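Local atomic coordinates of CDP-4-keto-6-deoxy-D-glucose-3-dehydrase (Yersinia pseudotuberculosis, PDB entry 3BB8), a protein that acts with pyridoxal 5'-phosphate on CDP-4-keto-6-deoxy-D-glucose, probably removing the hydroxyl at C3 of the sugar during lipopolysaccharide biosynthesis. Residues Arg105-Gly110 with Asn130-Val135; Gly169-Leu174 with Ser340-Phe345; Ala369-Arg374 with Asp423-Lys428; Ala378-Arg383 with Thr399-Ile404. The protein carries 1 engineered substitution. One frame throughout, in Å; residues are numbered along the deposited sequence.

Contact 1 of 4, residues Arg105-Gly110 with Asn130-Val135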
# COMPACT_ATOMS: atom_id res chain seq x y z
N ARG A 105 2.28 -19.94 19.23
CA ARG A 105 2.89 -18.63 19.35
C ARG A 105 2.49 -17.60 18.29
O ARG A 105 3.29 -16.75 17.89
CB ARG A 105 4.42 -18.76 19.43
CG ARG A 105 5.11 -19.39 18.24
CD ARG A 105 6.61 -19.46 18.54
NE ARG A 105 7.05 -18.24 19.22
CZ ARG A 105 8.19 -17.60 18.97
NH1 ARG A 105 9.03 -18.04 18.05
NH2 ARG A 105 8.47 -16.49 19.65
N ALA A 106 1.23 -17.66 17.87
CA ALA A 106 0.69 -16.74 16.88
C ALA A 106 -0.07 -15.64 17.63
O ALA A 106 -0.93 -15.95 18.45
CB ALA A 106 -0.24 -17.47 15.94
N LEU A 107 0.22 -14.38 17.34
CA LEU A 107 -0.46 -13.27 17.99
C LEU A 107 -1.98 -13.37 17.86
O LEU A 107 -2.50 -13.56 16.77
CB LEU A 107 0.01 -11.93 17.42
CG LEU A 107 1.29 -11.34 17.99
CD1 LEU A 107 2.38 -12.40 18.05
CD2 LEU A 107 1.73 -10.16 17.14
N LYS A 108 -2.68 -13.24 18.98
CA LYS A 108 -4.13 -13.30 18.98
C LYS A 108 -4.67 -12.00 19.55
O LYS A 108 -4.02 -11.35 20.36
CB LYS A 108 -4.63 -14.47 19.84
CG LYS A 108 -4.61 -15.83 19.15
CD LYS A 108 -3.56 -16.77 19.74
CE LYS A 108 -3.88 -17.18 21.17
NZ LYS A 108 -2.91 -18.19 21.71
N PRO A 109 -5.87 -11.59 19.11
CA PRO A 109 -6.40 -10.34 19.66
C PRO A 109 -6.37 -10.46 21.19
O PRO A 109 -6.60 -11.54 21.73
CB PRO A 109 -7.82 -10.30 19.10
CG PRO A 109 -7.67 -10.99 17.78
CD PRO A 109 -6.79 -12.17 18.12
N GLY A 110 -6.08 -9.36 21.88
CA GLY A 110 -6.03 -9.39 23.33
C GLY A 110 -4.62 -9.51 23.86
O GLY A 110 -4.34 -9.10 24.98
N ASN A 130 -4.61 -5.08 14.72
CA ASN A 130 -4.79 -6.52 14.74
C ASN A 130 -5.49 -6.94 16.02
O ASN A 130 -5.59 -8.11 16.35
CB ASN A 130 -3.44 -7.24 14.63
CG ASN A 130 -3.01 -7.41 13.19
OD1 ASN A 130 -2.22 -6.62 12.66
ND2 ASN A 130 -3.54 -8.44 12.54
N GLY A 131 -6.00 -5.95 16.75
CA GLY A 131 -6.70 -6.25 17.99
C GLY A 131 -5.80 -6.55 19.18
O GLY A 131 -6.27 -7.08 20.18
N LEU A 132 -4.51 -6.25 19.08
CA LEU A 132 -3.63 -6.48 20.21
C LEU A 132 -3.57 -5.23 21.07
O LEU A 132 -4.08 -4.16 20.71
CB LEU A 132 -2.23 -6.88 19.77
CG LEU A 132 -2.05 -8.38 19.53
CD1 LEU A 132 -2.79 -8.79 18.27
CD2 LEU A 132 -0.57 -8.70 19.37
N ILE A 133 -2.94 -5.36 22.23
CA ILE A 133 -2.85 -4.26 23.17
C ILE A 133 -1.41 -3.79 23.35
O ILE A 133 -0.53 -4.56 23.74
CB ILE A 133 -3.42 -4.69 24.54
CG1 ILE A 133 -4.86 -5.16 24.36
CG2 ILE A 133 -3.37 -3.53 25.52
CD1 ILE A 133 -5.38 -5.99 25.49
N PRO A 134 -1.16 -2.51 23.03
CA PRO A 134 0.18 -1.94 23.16
C PRO A 134 0.50 -1.69 24.64
O PRO A 134 -0.37 -1.25 25.40
CB PRO A 134 0.08 -0.62 22.38
CG PRO A 134 -1.07 -0.85 21.44
CD PRO A 134 -2.05 -1.59 22.30
N VAL A 135 1.72 -2.00 25.03
CA VAL A 135 2.18 -1.79 26.40
C VAL A 135 3.43 -0.91 26.32
O VAL A 135 4.45 -1.34 25.77
CB VAL A 135 2.53 -3.13 27.08
CG1 VAL A 135 3.04 -2.88 28.49
CG2 VAL A 135 1.30 -4.02 27.13
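Leu-107, Pro-109 and Gly-110 meet Gly-131, Leu-132 and Ile-133 in a loop-to-loop contact where a beta-alpha-beta crossover of the aspartate aminotransferase fold enters its second strand. The first segment leads into strand 112-115. The second leaves helix 121-129 and enters strand 133-140, the parallel neighbour of strand 112-115 in the mixed sheet. Gly-131 ends that helix as the C-prime residue of a Schellman motif, and its phi of 79° is a value that glycine adopts easily. Its carbonyl oxygen then faces the other loop and accepts a hydrogen bond of 2.9 Å from Gly-110 N, the donor standing tilted 30° from the carbonyl plane. The same oxygen receives a CA-H...O contact from Pro-109 CA at 3.3 Å. Because Gly-131 has no beta carbon, Pro-109 CB can lie close against this turn. The next ring atom, Pro-109 CG, is 3.8 Å from Asn-130 O.

The two leucines, both buried, pack with their side chains crossing at about a right angle. Leu-132 sends its branches to different places: CD2 presses on Leu-107 CG at 3.5 Å, while CD1 lies 3.5 Å from Lys-108 O. Branched aliphatic groups suit this buried corner, where Leu-107 also rests on Leu-94 and Leu-97 and Leu-132 touches Val-113. Where the strand starts, Ile-133 CG1 is anti to the carbonyl carbon (chi1 -57°), and beyond it the terminal methyl CD1 comes within 3.3 Å of Gly-110 O.

Contact 2 of 4, residues Gly169-Leu174 with Ser340-Phe345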
# COMPACT_ATOMS: atom_id res chain seq x y z
N GLY A 169 17.86 6.44 13.80
CA GLY A 169 19.12 5.84 13.41
C GLY A 169 19.87 5.30 14.60
O GLY A 169 20.65 4.35 14.48
N ASN A 170 19.65 5.90 15.77
CA ASN A 170 20.32 5.44 16.97
C ASN A 170 19.69 4.11 17.35
O ASN A 170 18.49 3.90 17.17
CB ASN A 170 20.18 6.48 18.09
CG ASN A 170 21.14 6.22 19.25
OD1 ASN A 170 22.24 5.69 19.05
ND2 ASN A 170 20.74 6.61 20.45
N LEU A 171 20.50 3.20 17.87
CA LEU A 171 20.04 1.86 18.21
C LEU A 171 19.61 1.78 19.68
O LEU A 171 20.29 2.29 20.56
CB LEU A 171 21.13 0.83 17.94
CG LEU A 171 21.66 0.77 16.50
CD1 LEU A 171 22.83 1.72 16.32
CD2 LEU A 171 22.06 -0.65 16.13
N PHE A 172 18.47 1.14 19.92
CA PHE A 172 18.06 0.78 21.27
C PHE A 172 18.92 -0.36 21.82
O PHE A 172 19.69 -0.98 21.09
CB PHE A 172 16.59 0.38 21.30
CG PHE A 172 16.27 -0.85 20.51
CD1 PHE A 172 16.57 -2.11 21.01
CD2 PHE A 172 15.67 -0.76 19.26
CE1 PHE A 172 16.29 -3.25 20.28
CE2 PHE A 172 15.38 -1.89 18.53
CZ PHE A 172 15.69 -3.14 19.04
N ASP A 173 18.78 -0.63 23.11
CA ASP A 173 19.68 -1.54 23.81
C ASP A 173 19.39 -2.99 23.44
O ASP A 173 18.74 -3.72 24.19
CB ASP A 173 19.56 -1.35 25.32
CG ASP A 173 20.56 -2.20 26.09
OD1 ASP A 173 21.12 -3.15 25.50
OD2 ASP A 173 20.78 -1.92 27.29
N LEU A 174 19.87 -3.40 22.27
CA LEU A 174 19.58 -4.74 21.75
C LEU A 174 19.93 -5.85 22.73
O LEU A 174 19.18 -6.83 22.88
CB LEU A 174 20.33 -4.95 20.43
CG LEU A 174 19.57 -4.47 19.18
CD1 LEU A 174 20.50 -4.42 17.99
CD2 LEU A 174 18.40 -5.41 18.91
N SER A 340 27.37 0.88 19.68
CA SER A 340 26.59 0.93 18.45
C SER A 340 27.19 1.97 17.51
O SER A 340 27.84 2.91 17.95
CB SER A 340 25.14 1.30 18.74
OG SER A 340 24.99 2.69 18.96
N ASP A 341 26.98 1.78 16.21
CA ASP A 341 27.49 2.71 15.22
C ASP A 341 26.26 3.19 14.44
O ASP A 341 26.01 2.77 13.31
CB ASP A 341 28.49 1.99 14.30
CG ASP A 341 29.26 2.95 13.39
OD1 ASP A 341 29.09 4.19 13.54
OD2 ASP A 341 30.03 2.47 12.54
N PRO A 342 25.51 4.10 15.06
CA PRO A 342 24.23 4.55 14.49
C PRO A 342 24.42 5.25 13.15
O PRO A 342 25.20 6.20 13.06
CB PRO A 342 23.72 5.54 15.54
CG PRO A 342 24.96 6.06 16.19
CD PRO A 342 25.93 4.91 16.21
N SER A 343 23.72 4.79 12.13
CA SER A 343 23.56 5.55 10.89
C SER A 343 22.50 6.63 11.04
O SER A 343 21.34 6.43 10.69
CB SER A 343 23.20 4.62 9.73
OG SER A 343 23.06 5.34 8.52
N TRP A 344 22.91 7.78 11.56
CA TRP A 344 21.97 8.86 11.88
C TRP A 344 21.01 9.25 10.78
O TRP A 344 21.40 9.45 9.62
CB TRP A 344 22.72 10.10 12.40
CG TRP A 344 23.49 9.82 13.65
CD1 TRP A 344 24.82 9.52 13.75
CD2 TRP A 344 22.95 9.70 14.98
NE1 TRP A 344 25.14 9.22 15.06
CE2 TRP A 344 24.02 9.32 15.83
CE3 TRP A 344 21.68 9.88 15.52
CZ2 TRP A 344 23.84 9.11 17.20
CZ3 TRP A 344 21.50 9.66 16.89
CH2 TRP A 344 22.58 9.29 17.72
N PHE A 345 19.74 9.35 11.17
CA PHE A 345 18.65 9.74 10.28
C PHE A 345 18.51 11.25 10.37
O PHE A 345 18.28 11.94 9.38
CB PHE A 345 17.35 9.05 10.73
CG PHE A 345 16.12 9.49 9.98
CD1 PHE A 345 15.36 10.56 10.44
CD2 PHE A 345 15.73 8.84 8.82
CE1 PHE A 345 14.21 10.96 9.75
CE2 PHE A 345 14.59 9.24 8.12
CZ PHE A 345 13.83 10.30 8.59
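The backbone O of Gly-169 and the backbone N of Ser-343 converge on one hydroxyl, OG of Ser-198, which takes a hydrogen bond from the amide and gives one to the carbonyl. Here the loop between strand 159-165 and helix 174-184 meets the segment running on from the short strand 340-341. The two share no direct hydrogen bond; Ser-198 serves as one polar bridge, and Thr-337 is another. Gly-169 CA makes a CA-H...O contact of 3.6 Å with Ser-343 O. With phi at 98° and no side chain, this glycine can lie against the backbone of Trp-344.

Asn-170 runs alongside Trp-344, both side chains pointing the same way, with amide and ring planes only 22° apart. Its CG is anti to the backbone N (chi1 -166°) and comes 3.7 Å from Trp-344 CH2, while CB is 3.6 Å from CZ3. Pro-342 CB lies over one face of the indole, 3.8 Å above the plane and toward its rim, and also touches Gly-169 O at 3.5 Å. Farther along, Leu-171 CD1 packs on Ser-340 CB at 3.4 Å and on Pro-342 CA at 3.6 Å.

The polar ends find partners in neighbouring loops: buried Asn-170 accepts from Thr-337 N at OD1 and donates to Thr-143 O through ND2, while Ser-340 OG bonds to Thr-337 O. Phe-345 and the cofactor-binding Asp-194 have their nearest side-chain atoms about 3 Å apart. Shape and shared third parties thus hold this seam, consistent with a well-defined backbone beside the pyridoxal phosphate pocket.

Contact 3 of 4, residues Ala369-Arg374 with Asp423-Lys428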
# COMPACT_ATOMS: atom_id res chain seq x y z
N ALA A 369 15.48 31.65 9.88
CA ALA A 369 16.86 31.53 9.41
C ALA A 369 17.04 30.48 8.31
O ALA A 369 18.16 30.26 7.85
CB ALA A 369 17.77 31.14 10.58
N LYS A 370 15.94 29.84 7.91
CA LYS A 370 15.96 28.81 6.87
C LYS A 370 16.50 27.46 7.34
O LYS A 370 16.89 26.63 6.54
CB LYS A 370 16.79 29.28 5.67
CG LYS A 370 16.34 30.59 5.05
CD LYS A 370 15.14 30.40 4.15
CE LYS A 370 14.91 31.65 3.31
NZ LYS A 370 13.75 31.52 2.38
N VAL A 371 16.53 27.26 8.65
CA VAL A 371 17.01 26.01 9.22
C VAL A 371 15.80 25.18 9.60
O VAL A 371 15.11 25.48 10.59
CB VAL A 371 17.85 26.25 10.48
CG1 VAL A 371 18.21 24.91 11.13
CG2 VAL A 371 19.10 27.02 10.12
N GLY A 372 15.53 24.13 8.83
CA GLY A 372 14.38 23.29 9.10
C GLY A 372 14.52 22.46 10.36
O GLY A 372 15.61 22.01 10.71
N THR A 373 13.40 22.28 11.06
CA THR A 373 13.37 21.48 12.27
C THR A 373 12.15 20.57 12.22
O THR A 373 11.21 20.80 11.44
CB THR A 373 13.28 22.34 13.56
OG1 THR A 373 12.09 23.14 13.52
CG2 THR A 373 14.50 23.25 13.69
N ARG A 374 12.16 19.53 13.05
CA ARG A 374 11.06 18.59 13.12
C ARG A 374 10.95 18.12 14.55
O ARG A 374 11.96 17.90 15.22
CB ARG A 374 11.33 17.35 12.23
CG ARG A 374 11.33 17.62 10.75
CD ARG A 374 9.93 17.89 10.26
NE ARG A 374 9.89 18.15 8.83
CZ ARG A 374 10.19 19.31 8.26
NH1 ARG A 374 10.56 20.35 9.01
NH2 ARG A 374 10.11 19.44 6.95
N ASP A 423 27.81 24.67 9.11
CA ASP A 423 28.46 25.80 9.76
C ASP A 423 27.45 26.93 9.91
O ASP A 423 27.40 27.60 10.94
CB ASP A 423 29.67 26.27 8.94
CG ASP A 423 30.89 25.39 9.15
OD1 ASP A 423 31.75 25.35 8.25
OD2 ASP A 423 30.99 24.74 10.21
N TYR A 424 26.63 27.13 8.88
CA TYR A 424 25.62 28.18 8.91
C TYR A 424 24.62 27.91 10.03
O TYR A 424 24.23 28.83 10.75
CB TYR A 424 24.88 28.26 7.58
CG TYR A 424 23.68 29.18 7.64
CD1 TYR A 424 23.84 30.57 7.68
CD2 TYR A 424 22.39 28.67 7.71
CE1 TYR A 424 22.74 31.42 7.80
CE2 TYR A 424 21.28 29.51 7.83
CZ TYR A 424 21.47 30.88 7.87
OH TYR A 424 20.38 31.71 7.98
N VAL A 425 24.21 26.66 10.17
CA VAL A 425 23.26 26.28 11.20
C VAL A 425 23.86 26.58 12.57
O VAL A 425 23.21 27.19 13.42
CB VAL A 425 22.90 24.77 11.12
CG1 VAL A 425 22.22 24.31 12.40
CG2 VAL A 425 21.99 24.54 9.93
N VAL A 426 25.10 26.16 12.77
CA VAL A 426 25.80 26.38 14.03
C VAL A 426 25.87 27.87 14.40
O VAL A 426 25.72 28.22 15.57
CB VAL A 426 27.24 25.80 13.98
CG1 VAL A 426 28.07 26.33 15.14
CG2 VAL A 426 27.19 24.29 14.06
N SER A 427 26.10 28.73 13.42
CA SER A 427 26.19 30.16 13.71
C SER A 427 24.84 30.68 14.17
O SER A 427 24.76 31.61 14.98
CB SER A 427 26.66 30.93 12.46
OG SER A 427 25.62 31.10 11.52
N LYS A 428 23.77 30.07 13.68
CA LYS A 428 22.43 30.48 14.07
C LYS A 428 22.12 30.06 15.50
O LYS A 428 21.44 30.77 16.23
CB LYS A 428 21.39 29.93 13.09
CG LYS A 428 21.33 30.71 11.79
CD LYS A 428 21.02 32.17 12.09
CE LYS A 428 20.97 33.02 10.84
NZ LYS A 428 20.67 34.45 11.19
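Tyr-424, Val-425 and Lys-428 of helix 419-432 pack on Ala-369 and Val-371, where a Schellman motif at Lys-370 (phi 77°) ends helix 359-368. The contact joins one helix to the capped C-terminal end of another in the C-terminal part of the fold. Tyr-424 comes first. Its CG is anti to the backbone N (chi1 171°), and the ring beyond brings OH to Ala-369 O, to which it donates a hydrogen bond of 2.7 Å. The donor lies in the carbonyl plane, on a lone pair, and the oxygen in turn lies at the ring's edge, close to its plane. Ala-369 O lies where helix 359-368 has ended, and the phenol, at the end of a long side chain, gives it a donor from helix 419-432.

Val-425 follows with a purely apolar contact: its CG2 meets Val-371 CG2 at 3.8 Å. The latter methyl also touches Tyr-424 CE2 at 4.0 Å, so one beta-branched residue spans two neighbours of the helix. Ser-427 turns its OG back to Tyr-424 O, joining Lys-428 N on the same face of that carbonyl. Lys-428 ends the walk. Its CG stands 3.9 Å above one face of the Tyr-424 ring, offset toward the rim. The small Ala-369 methyl lets Lys-428 CE and Tyr-424 OH both approach, each 3.7 Å from CB, and Lys-428 NZ makes a salt bridge with Glu-431 OE1.

Contact 4 of 4, residues Ala378-Arg383 with Thr399-Ile404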
# COMPACT_ATOMS: atom_id res chain seq x y z
N ALA A 378 5.34 11.73 16.83
CA ALA A 378 4.23 11.87 17.78
C ALA A 378 4.55 12.39 19.19
O ALA A 378 3.64 12.70 19.96
CB ALA A 378 3.47 10.53 17.88
N GLY A 379 5.83 12.49 19.53
CA GLY A 379 6.20 12.96 20.86
C GLY A 379 5.79 11.93 21.89
O GLY A 379 6.62 11.17 22.39
N ASN A 380 4.51 11.91 22.23
CA ASN A 380 3.98 10.94 23.18
C ASN A 380 2.67 10.43 22.59
O ASN A 380 1.64 11.11 22.65
CB ASN A 380 3.72 11.56 24.55
CG ASN A 380 3.20 10.55 25.56
OD1 ASN A 380 3.22 10.80 26.77
ND2 ASN A 380 2.74 9.40 25.08
N LEU A 381 2.73 9.24 22.00
CA LEU A 381 1.57 8.63 21.37
C LEU A 381 0.31 8.63 22.23
O LEU A 381 -0.77 8.95 21.74
CB LEU A 381 1.90 7.20 20.91
CG LEU A 381 2.75 7.15 19.64
CD1 LEU A 381 3.35 5.78 19.46
CD2 LEU A 381 1.89 7.55 18.44
N THR A 382 0.44 8.31 23.51
CA THR A 382 -0.72 8.28 24.39
C THR A 382 -1.42 9.62 24.52
O THR A 382 -2.56 9.68 24.97
CB THR A 382 -0.37 7.78 25.80
OG1 THR A 382 0.59 8.66 26.40
CG2 THR A 382 0.20 6.38 25.74
N ARG A 383 -0.75 10.71 24.13
CA ARG A 383 -1.35 12.04 24.20
C ARG A 383 -1.84 12.53 22.85
O ARG A 383 -2.26 13.68 22.70
CB ARG A 383 -0.35 13.06 24.77
CG ARG A 383 0.09 12.79 26.19
CD ARG A 383 1.02 13.88 26.69
NE ARG A 383 1.45 13.61 28.06
CZ ARG A 383 0.70 13.83 29.13
NH1 ARG A 383 -0.52 14.34 29.00
NH2 ARG A 383 1.17 13.52 30.34
N THR A 399 7.90 9.97 31.82
CA THR A 399 8.57 11.25 32.08
C THR A 399 9.44 11.75 30.93
O THR A 399 9.27 12.87 30.45
CB THR A 399 9.43 11.16 33.36
OG1 THR A 399 8.59 10.88 34.49
CG2 THR A 399 10.20 12.46 33.61
N ASN A 400 10.37 10.91 30.48
CA ASN A 400 11.25 11.30 29.38
C ASN A 400 10.49 11.49 28.08
O ASN A 400 10.84 12.37 27.28
CB ASN A 400 12.37 10.27 29.21
CG ASN A 400 13.42 10.38 30.30
OD1 ASN A 400 14.33 9.56 30.39
ND2 ASN A 400 13.30 11.41 31.13
N THR A 401 9.45 10.68 27.88
CA THR A 401 8.63 10.76 26.67
C THR A 401 7.95 12.12 26.64
O THR A 401 7.93 12.78 25.61
CB THR A 401 7.53 9.67 26.66
OG1 THR A 401 8.14 8.38 26.72
CG2 THR A 401 6.70 9.78 25.39
N ASP A 402 7.38 12.51 27.77
CA ASP A 402 6.71 13.81 27.86
C ASP A 402 7.72 14.92 27.63
O ASP A 402 7.43 15.93 26.97
CB ASP A 402 6.06 13.99 29.24
CG ASP A 402 4.70 13.34 29.33
OD1 ASP A 402 3.91 13.51 28.38
OD2 ASP A 402 4.42 12.69 30.35
N ARG A 403 8.92 14.74 28.16
CA ARG A 403 9.95 15.75 28.00
C ARG A 403 10.27 15.89 26.51
O ARG A 403 10.50 16.99 26.01
CB ARG A 403 11.21 15.38 28.78
CG ARG A 403 12.10 16.57 29.07
CD ARG A 403 13.45 16.16 29.61
NE ARG A 403 14.34 17.31 29.73
CZ ARG A 403 15.66 17.23 29.68
NH1 ARG A 403 16.26 16.06 29.51
NH2 ARG A 403 16.39 18.34 29.80
N ILE A 404 10.27 14.76 25.80
CA ILE A 404 10.57 14.78 24.38
C ILE A 404 9.46 15.48 23.63
O ILE A 404 9.71 16.27 22.73
CB ILE A 404 10.75 13.34 23.82
CG1 ILE A 404 12.01 12.70 24.42
CG2 ILE A 404 10.84 13.37 22.30
CD1 ILE A 404 12.26 11.28 23.96
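Arg-383 and Asp-402 meet with their side chains crossing at about a right angle, and the guanidinium and carboxylate planes are turned 49° from each other. The arginine is extended from CG to NE, which carries its head across to helix 399-407. NE forms a salt bridge with Asp-402 OD1 at the guanidinium edge; the modelled separation of 2.5 Å is very short, and its exact value is doubtful. The companion bond from NH2 to Asp-402 OD2, at 3.4 Å, is weak but lies in the guanidinium plane. The twist between the planes is consistent with this uneven pairing. Asp-402 has its CG anti to the carbonyl carbon (chi1 -83°), and its carboxylate swings toward the 3-10 turn at 381-383.

At the preceding residue of the helix, Thr-401 and Asn-380 also cross at about a right angle. Here the methyl does the touching: Thr-401 CG2 reaches Asn-380 CB at 3.6 Å and Gly-379 O at 3.3 Å. Threonine suits the place because its two branches divide the work, OG1 bonding to Asp-138 OD1 while CG2 packs on the loop. Gly-379, at phi 68°, lets the backbone turn sharply past the helix.

Arg-383 NH1 also bonds to Ser-271 OG of the second subunit. The arrangement is packing of helix 399-407 on the loop between helix 359-368 and strand 393-394, at the dimer interface and beside strand 133-140 of the aspartate aminotransferase fold.

How the contacts relate
Contact 1 is partly open to solvent, whereas contacts 2, 3 and 4 are buried. Contacts 1 and 3 lie on opposite sides of the chain's centre, with their own centres about 43 Å apart. Strand 133-140 is common ground for contact 1, which holds its start, and contact 4, whose helix packs on its later part. Contacts 3 and 4 both hold the connection between helix 359-368 and strand 393-394, and contact 4 is nested within the loop that contact 3 closes. Chemistry follows place: a single backbone bond at the outer corner, packing with bridging partners near the cofactor, a phenol at a helix end, and charge pairing beside the second subunit.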